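Local coordinates for protein dihydrodipicolinate synthase (Bacillus clausii KSM-K16, PDB 3E96) that probably catalyses the condensation of pyruvate with aspartate semialdehyde to 4-hydroxy-tetrahydrodipicolinate, a step of lysine biosynthesis, at residues L163-A169 with I189-T195; A11-G17 with I47-V51; D108-M114 with F138-F144. All coordinates share one frame; numbering follows the deposited sequence.

Interaction 1: residues L163-A169 with I189-T195; sequences LVGVKYA and IAWICGT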
loop_
_atom_site.group_PDB
_atom_site.type_symbol
_atom_site.label_atom_id
_atom_site.label_comp_id
_atom_site.label_asym_id
_atom_site.label_seq_id
_atom_site.Cartn_x
_atom_site.Cartn_y
_atom_site.Cartn_z
ATOM N N LEU B 163 -23.771 -1.660 2.177
ATOM C CA LEU B 163 -22.669 -1.840 3.118
ATOM C C LEU B 163 -23.237 -2.829 4.132
ATOM O O LEU B 163 -24.087 -2.469 4.956
ATOM C CB LEU B 163 -22.294 -0.527 3.815
ATOM C CG LEU B 163 -21.152 -0.687 4.829
ATOM C CD1 LEU B 163 -19.872 -1.078 4.098
ATOM C CD2 LEU B 163 -20.942 0.600 5.595
ATOM N N VAL B 164 -22.785 -4.077 4.061
ATOM C CA VAL B 164 -23.297 -5.110 4.952
ATOM C C VAL B 164 -22.404 -5.438 6.134
ATOM O O VAL B 164 -22.818 -6.154 7.044
ATOM C CB VAL B 164 -23.586 -6.421 4.178
ATOM C CG1 VAL B 164 -24.617 -6.164 3.096
ATOM C CG2 VAL B 164 -22.304 -6.966 3.566
ATOM N N GLY B 165 -21.181 -4.927 6.123
ATOM C CA GLY B 165 -20.290 -5.214 7.226
ATOM C C GLY B 165 -19.008 -4.422 7.221
ATOM O O GLY B 165 -18.610 -3.842 6.213
ATOM N N VAL B 166 -18.360 -4.396 8.376
ATOM C CA VAL B 166 -17.106 -3.686 8.523
ATOM C C VAL B 166 -16.113 -4.581 9.245
ATOM O O VAL B 166 -16.410 -5.108 10.317
ATOM C CB VAL B 166 -17.277 -2.401 9.369
ATOM C CG1 VAL B 166 -15.911 -1.783 9.659
ATOM C CG2 VAL B 166 -18.170 -1.404 8.644
ATOM N N LYS B 167 -14.949 -4.780 8.641
ATOM C CA LYS B 167 -13.908 -5.556 9.286
ATOM C C LYS B 167 -13.070 -4.469 9.938
ATOM O O LYS B 167 -12.241 -3.836 9.287
ATOM C CB LYS B 167 -13.095 -6.347 8.258
ATOM C CG LYS B 167 -13.853 -7.555 7.723
ATOM C CD LYS B 167 -13.010 -8.397 6.780
ATOM C CE LYS B 167 -13.740 -9.685 6.407
ATOM N NZ LYS B 167 -12.916 -10.539 5.511
ATOM N N TYR B 168 -13.347 -4.219 11.215
ATOM C CA TYR B 168 -12.645 -3.183 11.969
ATOM C C TYR B 168 -11.283 -3.740 12.349
ATOM O O TYR B 168 -11.197 -4.738 13.063
ATOM C CB TYR B 168 -13.440 -2.821 13.219
ATOM C CG TYR B 168 -13.070 -1.471 13.772
ATOM C CD1 TYR B 168 -13.578 -0.299 13.205
ATOM C CD2 TYR B 168 -12.186 -1.358 14.844
ATOM C CE1 TYR B 168 -13.213 0.955 13.695
ATOM C CE2 TYR B 168 -11.813 -0.121 15.338
ATOM C CZ TYR B 168 -12.325 1.035 14.765
ATOM O OH TYR B 168 -11.942 2.263 15.264
ATOM N N ALA B 169 -10.224 -3.087 11.881
ATOM C CA ALA B 169 -8.875 -3.577 12.123
ATOM C C ALA B 169 -7.944 -2.627 12.862
ATOM O O ALA B 169 -6.725 -2.676 12.682
ATOM C CB ALA B 169 -8.250 -4.005 10.797
ATOM N N ILE B 189 -25.235 -3.458 10.442
ATOM C CA ILE B 189 -23.863 -3.685 10.016
ATOM C C ILE B 189 -23.280 -4.873 10.774
ATOM O O ILE B 189 -23.411 -4.963 11.994
ATOM C CB ILE B 189 -22.981 -2.445 10.307
ATOM C CG1 ILE B 189 -23.511 -1.227 9.545
ATOM C CG2 ILE B 189 -21.533 -2.734 9.941
ATOM C CD1 ILE B 189 -23.488 -1.375 8.035
ATOM N N ALA B 190 -22.659 -5.799 10.054
ATOM C CA ALA B 190 -22.033 -6.933 10.710
ATOM C C ALA B 190 -20.685 -6.405 11.186
ATOM O O ALA B 190 -19.872 -5.969 10.375
ATOM C CB ALA B 190 -21.828 -8.074 9.722
ATOM N N TRP B 191 -20.451 -6.414 12.494
ATOM C CA TRP B 191 -19.178 -5.931 13.023
ATOM C C TRP B 191 -18.221 -7.100 13.186
ATOM O O TRP B 191 -18.437 -7.979 14.019
ATOM C CB TRP B 191 -19.385 -5.224 14.361
ATOM C CG TRP B 191 -20.043 -3.892 14.207
ATOM C CD1 TRP B 191 -21.337 -3.567 14.521
ATOM C CD2 TRP B 191 -19.447 -2.704 13.678
ATOM N NE1 TRP B 191 -21.577 -2.244 14.219
ATOM C CE2 TRP B 191 -20.434 -1.692 13.700
ATOM C CE3 TRP B 191 -18.170 -2.394 13.186
ATOM C CZ2 TRP B 191 -20.183 -0.391 13.249
ATOM C CZ3 TRP B 191 -17.922 -1.096 12.736
ATOM C CH2 TRP B 191 -18.926 -0.113 12.772
ATOM N N ILE B 192 -17.156 -7.091 12.388
ATOM C CA ILE B 192 -16.166 -8.165 12.388
ATOM C C ILE B 192 -14.787 -7.728 12.883
ATOM O O ILE B 192 -14.263 -6.701 12.456
ATOM C CB ILE B 192 -16.006 -8.722 10.951
ATOM C CG1 ILE B 192 -17.358 -9.235 10.449
ATOM C CG2 ILE B 192 -14.961 -9.844 10.919
ATOM C CD1 ILE B 192 -17.414 -9.452 8.942
ATOM N N CYS B 193 -14.200 -8.508 13.786
ATOM C CA CYS B 193 -12.860 -8.191 14.269
ATOM C C CYS B 193 -11.910 -8.575 13.139
ATOM O O CYS B 193 -11.758 -9.757 12.826
ATOM C CB CYS B 193 -12.523 -9.005 15.514
ATOM S SG CYS B 193 -10.785 -8.869 15.994
ATOM N N GLY B 194 -11.279 -7.582 12.522
ATOM C CA GLY B 194 -10.379 -7.858 11.413
ATOM C C GLY B 194 -8.956 -8.211 11.798
ATOM O O GLY B 194 -8.104 -8.361 10.919
ATOM N N THR B 195 -8.693 -8.361 13.095
ATOM C CA THR B 195 -7.345 -8.676 13.554
ATOM C C THR B 195 -7.153 -10.079 14.137
ATOM O O THR B 195 -6.184 -10.344 14.849
ATOM C CB THR B 195 -6.855 -7.604 14.548
ATOM O OG1 THR B 195 -7.864 -7.362 15.535
ATOM C CG2 THR B 195 -6.568 -6.292 13.801
#

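Interaction 2: residues A11-G17 with I47-V51; sequences ALETISG and IDVIV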
loop_
_atom_site.group_PDB
_atom_site.type_symbol
_atom_site.label_atom_id
_atom_site.label_comp_id
_atom_site.label_asym_id
_atom_site.label_seq_id
_atom_site.Cartn_x
_atom_site.Cartn_y
_atom_site.Cartn_z
ATOM N N ALA B 11 -25.324 -13.588 8.268
ATOM C CA ALA B 11 -24.501 -14.709 7.826
ATOM C C ALA B 11 -23.012 -14.392 7.965
ATOM O O ALA B 11 -22.185 -15.298 8.045
ATOM C CB ALA B 11 -24.824 -15.050 6.380
ATOM N N LEU B 12 -22.679 -13.103 7.980
ATOM C CA LEU B 12 -21.288 -12.667 8.105
ATOM C C LEU B 12 -20.805 -12.591 9.551
ATOM O O LEU B 12 -19.617 -12.372 9.804
ATOM C CB LEU B 12 -21.103 -11.307 7.426
ATOM C CG LEU B 12 -21.173 -11.346 5.896
ATOM C CD1 LEU B 12 -21.289 -9.938 5.339
ATOM C CD2 LEU B 12 -19.929 -12.051 5.350
ATOM N N GLU B 13 -21.725 -12.760 10.496
ATOM C CA GLU B 13 -21.373 -12.735 11.915
ATOM C C GLU B 13 -20.925 -14.142 12.290
ATOM O O GLU B 13 -21.641 -14.902 12.948
ATOM C CB GLU B 13 -22.578 -12.300 12.755
ATOM C CG GLU B 13 -23.095 -10.921 12.362
ATOM C CD GLU B 13 -24.227 -10.437 13.246
ATOM O OE1 GLU B 13 -25.014 -11.280 13.719
ATOM O OE2 GLU B 13 -24.336 -9.212 13.455
ATOM N N THR B 14 -19.721 -14.479 11.845
ATOM C CA THR B 14 -19.137 -15.790 12.077
ATOM C C THR B 14 -17.654 -15.646 11.736
ATOM O O THR B 14 -17.133 -14.534 11.719
ATOM C CB THR B 14 -19.801 -16.837 11.142
ATOM O OG1 THR B 14 -19.270 -18.139 11.408
ATOM C CG2 THR B 14 -19.554 -16.473 9.676
ATOM N N ILE B 15 -16.978 -16.756 11.474
ATOM C CA ILE B 15 -15.563 -16.710 11.117
ATOM C C ILE B 15 -15.413 -16.487 9.612
ATOM O O ILE B 15 -16.022 -17.200 8.813
ATOM C CB ILE B 15 -14.842 -18.045 11.443
ATOM C CG1 ILE B 15 -14.837 -18.302 12.950
ATOM C CG2 ILE B 15 -13.412 -18.010 10.902
ATOM C CD1 ILE B 15 -14.449 -19.733 13.307
ATOM N N SER B 16 -14.619 -15.493 9.228
ATOM C CA SER B 16 -14.348 -15.242 7.818
ATOM C C SER B 16 -12.944 -15.788 7.594
ATOM O O SER B 16 -11.963 -15.186 8.036
ATOM C CB SER B 16 -14.378 -13.744 7.499
ATOM O OG SER B 16 -15.709 -13.272 7.393
ATOM N N GLY B 17 -12.858 -16.945 6.942
ATOM C CA GLY B 17 -11.564 -17.553 6.683
ATOM C C GLY B 17 -10.889 -16.915 5.487
ATOM O O GLY B 17 -11.509 -16.762 4.432
ATOM N N ILE B 47 -16.048 -23.661 8.531
ATOM C CA ILE B 47 -15.978 -22.255 8.133
ATOM C C ILE B 47 -16.985 -22.009 7.010
ATOM O O ILE B 47 -16.947 -22.679 5.972
ATOM C CB ILE B 47 -14.556 -21.875 7.665
ATOM C CG1 ILE B 47 -13.526 -22.353 8.695
ATOM C CG2 ILE B 47 -14.451 -20.365 7.495
ATOM C CD1 ILE B 47 -13.765 -21.850 10.107
ATOM N N ASP B 48 -17.878 -21.045 7.223
ATOM C CA ASP B 48 -18.932 -20.748 6.258
ATOM C C ASP B 48 -18.762 -19.477 5.434
ATOM O O ASP B 48 -19.646 -19.119 4.654
ATOM C CB ASP B 48 -20.287 -20.720 6.974
ATOM C CG ASP B 48 -20.503 -21.944 7.856
ATOM O OD1 ASP B 48 -20.155 -23.063 7.422
ATOM O OD2 ASP B 48 -21.024 -21.789 8.980
ATOM N N VAL B 49 -17.641 -18.789 5.619
ATOM C CA VAL B 49 -17.342 -17.580 4.859
ATOM C C VAL B 49 -15.870 -17.663 4.474
ATOM O O VAL B 49 -15.009 -17.858 5.333
ATOM C CB VAL B 49 -17.565 -16.292 5.689
ATOM C CG1 VAL B 49 -17.187 -15.070 4.856
ATOM C CG2 VAL B 49 -19.020 -16.194 6.131
ATOM N N ILE B 50 -15.584 -17.545 3.183
ATOM C CA ILE B 50 -14.205 -17.600 2.720
ATOM C C ILE B 50 -13.941 -16.322 1.932
ATOM O O ILE B 50 -14.804 -15.848 1.187
ATOM C CB ILE B 50 -13.947 -18.867 1.868
ATOM C CG1 ILE B 50 -12.443 -19.010 1.612
ATOM C CG2 ILE B 50 -14.752 -18.815 0.573
ATOM C CD1 ILE B 50 -12.036 -20.347 1.017
ATOM N N VAL B 51 -12.750 -15.764 2.109
ATOM C CA VAL B 51 -12.410 -14.499 1.480
ATOM C C VAL B 51 -11.204 -14.514 0.544
ATOM O O VAL B 51 -10.096 -14.156 0.940
ATOM C CB VAL B 51 -12.169 -13.426 2.571
ATOM C CG1 VAL B 51 -12.046 -12.044 1.949
ATOM C CG2 VAL B 51 -13.303 -13.459 3.585
HETATM O O HOH W 1 -17.567 -19.393 9.460
HETATM O O HOH W 2 -21.803 -19.541 10.139
#

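Interaction 3: residues D108-M114 with F138-F144; sequences DAVMIHM and FPSLVYF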
loop_
_atom_site.group_PDB
_atom_site.type_symbol
_atom_site.label_atom_id
_atom_site.label_comp_id
_atom_site.label_asym_id
_atom_site.label_seq_id
_atom_site.Cartn_x
_atom_site.Cartn_y
_atom_site.Cartn_z
ATOM N N ASP B 108 -20.503 -13.728 -3.587
ATOM C CA ASP B 108 -21.674 -13.286 -2.839
ATOM C C ASP B 108 -21.560 -11.839 -2.392
ATOM O O ASP B 108 -22.563 -11.162 -2.169
ATOM C CB ASP B 108 -21.870 -14.193 -1.628
ATOM C CG ASP B 108 -22.144 -15.623 -2.023
ATOM O OD1 ASP B 108 -23.228 -15.880 -2.594
ATOM O OD2 ASP B 108 -21.275 -16.487 -1.779
ATOM N N ALA B 109 -20.327 -11.367 -2.261
ATOM C CA ALA B 109 -20.076 -9.998 -1.843
ATOM C C ALA B 109 -18.612 -9.676 -2.097
ATOM O O ALA B 109 -17.848 -10.539 -2.525
ATOM C CB ALA B 109 -20.389 -9.841 -0.351
ATOM N N VAL B 110 -18.236 -8.428 -1.845
ATOM C CA VAL B 110 -16.849 -8.006 -1.998
ATOM C C VAL B 110 -16.384 -7.363 -0.700
ATOM O O VAL B 110 -17.200 -6.871 0.086
ATOM C CB VAL B 110 -16.670 -6.954 -3.129
ATOM C CG1 VAL B 110 -17.016 -7.563 -4.475
ATOM C CG2 VAL B 110 -17.531 -5.725 -2.845
ATOM N N MET B 111 -15.076 -7.405 -0.464
ATOM C CA MET B 111 -14.479 -6.757 0.699
ATOM C C MET B 111 -13.540 -5.721 0.104
ATOM O O MET B 111 -12.602 -6.058 -0.624
ATOM C CB MET B 111 -13.662 -7.724 1.565
ATOM C CG MET B 111 -12.896 -7.004 2.707
ATOM S SD MET B 111 -11.678 -8.020 3.582
ATOM C CE MET B 111 -10.406 -8.159 2.335
ATOM N N ILE B 112 -13.798 -4.454 0.391
ATOM C CA ILE B 112 -12.945 -3.407 -0.137
ATOM C C ILE B 112 -11.789 -3.186 0.828
ATOM O O ILE B 112 -11.994 -2.773 1.973
ATOM C CB ILE B 112 -13.711 -2.080 -0.307
ATOM C CG1 ILE B 112 -15.021 -2.322 -1.066
ATOM C CG2 ILE B 112 -12.849 -1.085 -1.078
ATOM C CD1 ILE B 112 -15.897 -1.079 -1.176
ATOM N N HIS B 113 -10.579 -3.487 0.365
ATOM C CA HIS B 113 -9.382 -3.298 1.174
ATOM C C HIS B 113 -9.239 -1.826 1.505
ATOM O O HIS B 113 -9.820 -0.973 0.838
ATOM C CB HIS B 113 -8.131 -3.728 0.402
ATOM C CG HIS B 113 -7.911 -5.206 0.378
ATOM N ND1 HIS B 113 -7.386 -5.896 1.449
ATOM C CD2 HIS B 113 -8.160 -6.129 -0.581
ATOM C CE1 HIS B 113 -7.323 -7.183 1.151
ATOM N NE2 HIS B 113 -7.787 -7.350 -0.075
ATOM N N MET B 114 -8.467 -1.532 2.544
ATOM C CA MET B 114 -8.210 -0.150 2.909
ATOM C C MET B 114 -7.347 0.349 1.752
ATOM O O MET B 114 -6.438 -0.353 1.312
ATOM C CB MET B 114 -7.412 -0.089 4.217
ATOM C CG MET B 114 -7.200 1.319 4.769
ATOM S SD MET B 114 -8.714 2.026 5.489
ATOM C CE MET B 114 -8.267 3.873 5.502
ATOM N N PHE B 138 -23.666 -3.874 -5.029
ATOM C CA PHE B 138 -23.495 -5.276 -4.665
ATOM C C PHE B 138 -23.076 -5.287 -3.190
ATOM O O PHE B 138 -22.420 -4.353 -2.729
ATOM C CB PHE B 138 -22.385 -5.857 -5.549
ATOM C CG PHE B 138 -22.248 -7.346 -5.483
ATOM C CD1 PHE B 138 -23.271 -8.176 -5.928
ATOM C CD2 PHE B 138 -21.068 -7.922 -5.028
ATOM C CE1 PHE B 138 -23.118 -9.557 -5.926
ATOM C CE2 PHE B 138 -20.904 -9.304 -5.022
ATOM C CZ PHE B 138 -21.933 -10.122 -5.473
ATOM N N PRO B 139 -23.453 -6.334 -2.430
ATOM C CA PRO B 139 -23.079 -6.390 -1.011
ATOM C C PRO B 139 -21.589 -6.146 -0.825
ATOM O O PRO B 139 -20.761 -6.791 -1.470
ATOM C CB PRO B 139 -23.510 -7.792 -0.600
ATOM C CG PRO B 139 -24.757 -7.985 -1.428
ATOM C CD PRO B 139 -24.297 -7.489 -2.790
ATOM N N SER B 140 -21.256 -5.211 0.061
ATOM C CA SER B 140 -19.862 -4.851 0.295
ATOM C C SER B 140 -19.480 -4.742 1.761
ATOM O O SER B 140 -20.300 -4.377 2.605
ATOM C CB SER B 140 -19.551 -3.493 -0.352
ATOM O OG SER B 140 -19.940 -3.442 -1.712
ATOM N N LEU B 141 -18.222 -5.065 2.046
ATOM C CA LEU B 141 -17.662 -4.923 3.383
ATOM C C LEU B 141 -16.464 -4.011 3.178
ATOM O O LEU B 141 -15.930 -3.927 2.069
ATOM C CB LEU B 141 -17.159 -6.251 3.952
ATOM C CG LEU B 141 -18.163 -7.327 4.349
ATOM C CD1 LEU B 141 -18.646 -8.067 3.112
ATOM C CD2 LEU B 141 -17.494 -8.292 5.310
ATOM N N VAL B 142 -16.051 -3.314 4.228
ATOM C CA VAL B 142 -14.881 -2.454 4.134
ATOM C C VAL B 142 -13.889 -2.872 5.216
ATOM O O VAL B 142 -14.290 -3.240 6.328
ATOM C CB VAL B 142 -15.236 -0.958 4.326
ATOM C CG1 VAL B 142 -16.222 -0.509 3.248
ATOM C CG2 VAL B 142 -15.808 -0.732 5.707
ATOM N N TYR B 143 -12.603 -2.847 4.874
ATOM C CA TYR B 143 -11.543 -3.194 5.814
ATOM C C TYR B 143 -11.003 -1.847 6.287
ATOM O O TYR B 143 -10.329 -1.137 5.542
ATOM C CB TYR B 143 -10.432 -3.993 5.120
ATOM C CG TYR B 143 -9.556 -4.747 6.099
ATOM C CD1 TYR B 143 -9.964 -5.976 6.626
ATOM C CD2 TYR B 143 -8.343 -4.217 6.532
ATOM C CE1 TYR B 143 -9.182 -6.658 7.563
ATOM C CE2 TYR B 143 -7.554 -4.889 7.467
ATOM C CZ TYR B 143 -7.979 -6.107 7.978
ATOM O OH TYR B 143 -7.206 -6.769 8.907
ATOM N N PHE B 144 -11.313 -1.509 7.533
ATOM C CA PHE B 144 -10.949 -0.227 8.139
ATOM C C PHE B 144 -9.782 -0.439 9.106
ATOM O O PHE B 144 -9.972 -0.986 10.192
ATOM C CB PHE B 144 -12.180 0.290 8.888
ATOM C CG PHE B 144 -12.185 1.768 9.129
ATOM C CD1 PHE B 144 -12.455 2.653 8.092
ATOM C CD2 PHE B 144 -11.947 2.272 10.401
ATOM C CE1 PHE B 144 -12.490 4.026 8.319
ATOM C CE2 PHE B 144 -11.977 3.641 10.643
ATOM C CZ PHE B 144 -12.251 4.523 9.595
#

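Interaction 1: residues L163-A169 with I189-T195
The carbonyl oxygen of I192 accepts one N-H and, more weakly, one C-H from the neighbouring strand. Y168 N lies 2.9 Å from I192 O in a hydrogen bond bent to 137° at the hydrogen, and K167 CA adds a CA-H...O contact at 3.4 Å. Both belong to the ladder between strands 163-168 and 190-193, which run parallel at 21° and form a beta-alpha-beta unit of the TIM barrel with helix 173-180 as crossover. In the same ladder V164 O receives A190 N, A190 O receives V166 N, and V166 O receives I192 N. A fifth bond, G194 N to Y168 O at 2.9 Å, carries the pairing one residue past the end of strand 190-193.

The two sheet faces differ in chemistry. V166, Y168 and W191 share the outer one, where the V166 and W191 side chains run alongside each other. V166 CB and CG1 both approach CZ3 of the six-membered ring of the indole, with CB 3.7 Å from W191 CZ3. I189 CG2 sits over the centre of the indole ring, 4.1 Å above its plane, and also meets V166 CG2. L154 of helix 152-157 and V179 of helix 173-180 pack against this apolar patch, while Y168 OH is hydrogen-bonded to D151.

The opposite face carries A190, K167 and I192. K167 is the predicted Schiff-base lysine. Its CG is anti to the carbonyl carbon (chi1 -75°) and the chain is extended beyond, which takes the amine away from strand 190-193 into the barrel. Only the root of this side chain meets I192, with K167 CG 4.1 Å from both I192 CB and I192 CG2.

Interaction 2: residues A11-G17 with I47-V51
G17 uses both its backbone polar atoms against the second segment. G17 N donates to V49 O at 2.8 Å, and G17 O accepts V51 N at the same 2.8 Å. I50 CA adds a CA-H...O contact to G17 O, 3.3 Å long. These bonds join strands 15-17 and 49-50, the first two parallel strands of the TIM barrel, which helix 32-43 connects in a beta-alpha-beta crossover. On their other sides S16 is backbone-bonded to F211 and S213, and I50 to L83.

Two residues earlier, at I15, the direct pairing gives way to water. I15 O is 3.9 Å from V49 N, too far for a hydrogen bond, and V49 N is buried without any partner in the model. A water instead donates to I15 O and accepts from D48 N, and it also bonds T14 OG1. A second water links T14 OG1 to D48 OD2, donating to the carboxylate at 2.6 Å. The torsion of T14 makes this possible: with OG1 anti to the backbone N (chi1 -177°), the hydroxyl faces the two waters while T14 CG2 is turned onto V49 CG2, 3.6 Å away.

S16 OG lies 3.4 Å from V49 CG1, which L12 CD2 also meets, the leucine and valine side chains crossing at about a right angle. I15 and I47 touch through their CD1 methyls. S16 and V51 both pack on K167, the predicted Schiff-base lysine.

Between these two segments direct backbone bonds thus begin at G17, solvent and apolar packing joining what precedes it, and the buried V49 N probably carries an energetic cost.

Interaction 3: residues D108-M114 with F138-F144
I112 N donates to L141 O in a nearly straight hydrogen bond, 2.8 Å long with 175° at the hydrogen. Three more backbone bonds continue the ladder: V110 N to P139 O, L141 N to V110 O, and Y143 N to I112 O. V110 O has a further neighbour in S140 CA, a CA-H...O contact of 3.3 Å.

Side chains meet at both ends. F138 brings its ring against the start of the other strand, CG anti to the backbone N (chi1 -169°), and places F138 CE2 3.4 Å from A109 CA. V110 CG1 touches the same ring at its edge, near the ring plane, and P139 CD lies above one face, toward its rim. At the other end the M111 and Y143 side chains extend in the same direction, with M111 SD 4.0 Å from Y143 CD1. This is an oblique Met-aromatic contact, the sulfur 62° off the ring normal. M114 SD makes a second one with the F144 ring.

Strands 109-112 and 140-144 are parallel neighbours of the TIM barrel, joined through helix 122-136, whose F129, I132 and I133 pack on I112 from outside. M111 and L141 face inward, where M111 also touches K167.

Further out, polar bonds and packing surround the ends. S140 OG donates at 2.8 Å to F138 O, two residues back along the chain. Y143, the predicted proton donor/acceptor, has its OH hydrogen-bonded to G194 O. M111 CE rests 3.4 Å above the H113 ring plane, offset toward the rim, and that imidazole stacks with F59 while its NE2 bonds C53 O.

Overall arrangement
From the N terminus, interaction 2 comes first, closing the loop through helix 32-43. Interaction 3 follows, closing that through helix 122-136, and interaction 1 comes last, closing that through helix 173-180. Each loop ends before the next begins, so the three neither nest nor cross. They pair the first and second, fourth and fifth, and sixth and seventh barrel strands; strand 83-88 lies between interactions 2 and 3, and strand 210-213 completes the circle. Interactions 3 and 1 adjoin through strands 140-144 and 163-168, where A169 N probably bonds F144 O. Across the interior, V51 CG2 packs on K167 NZ, and L12 CD1 meets both V164 and L141.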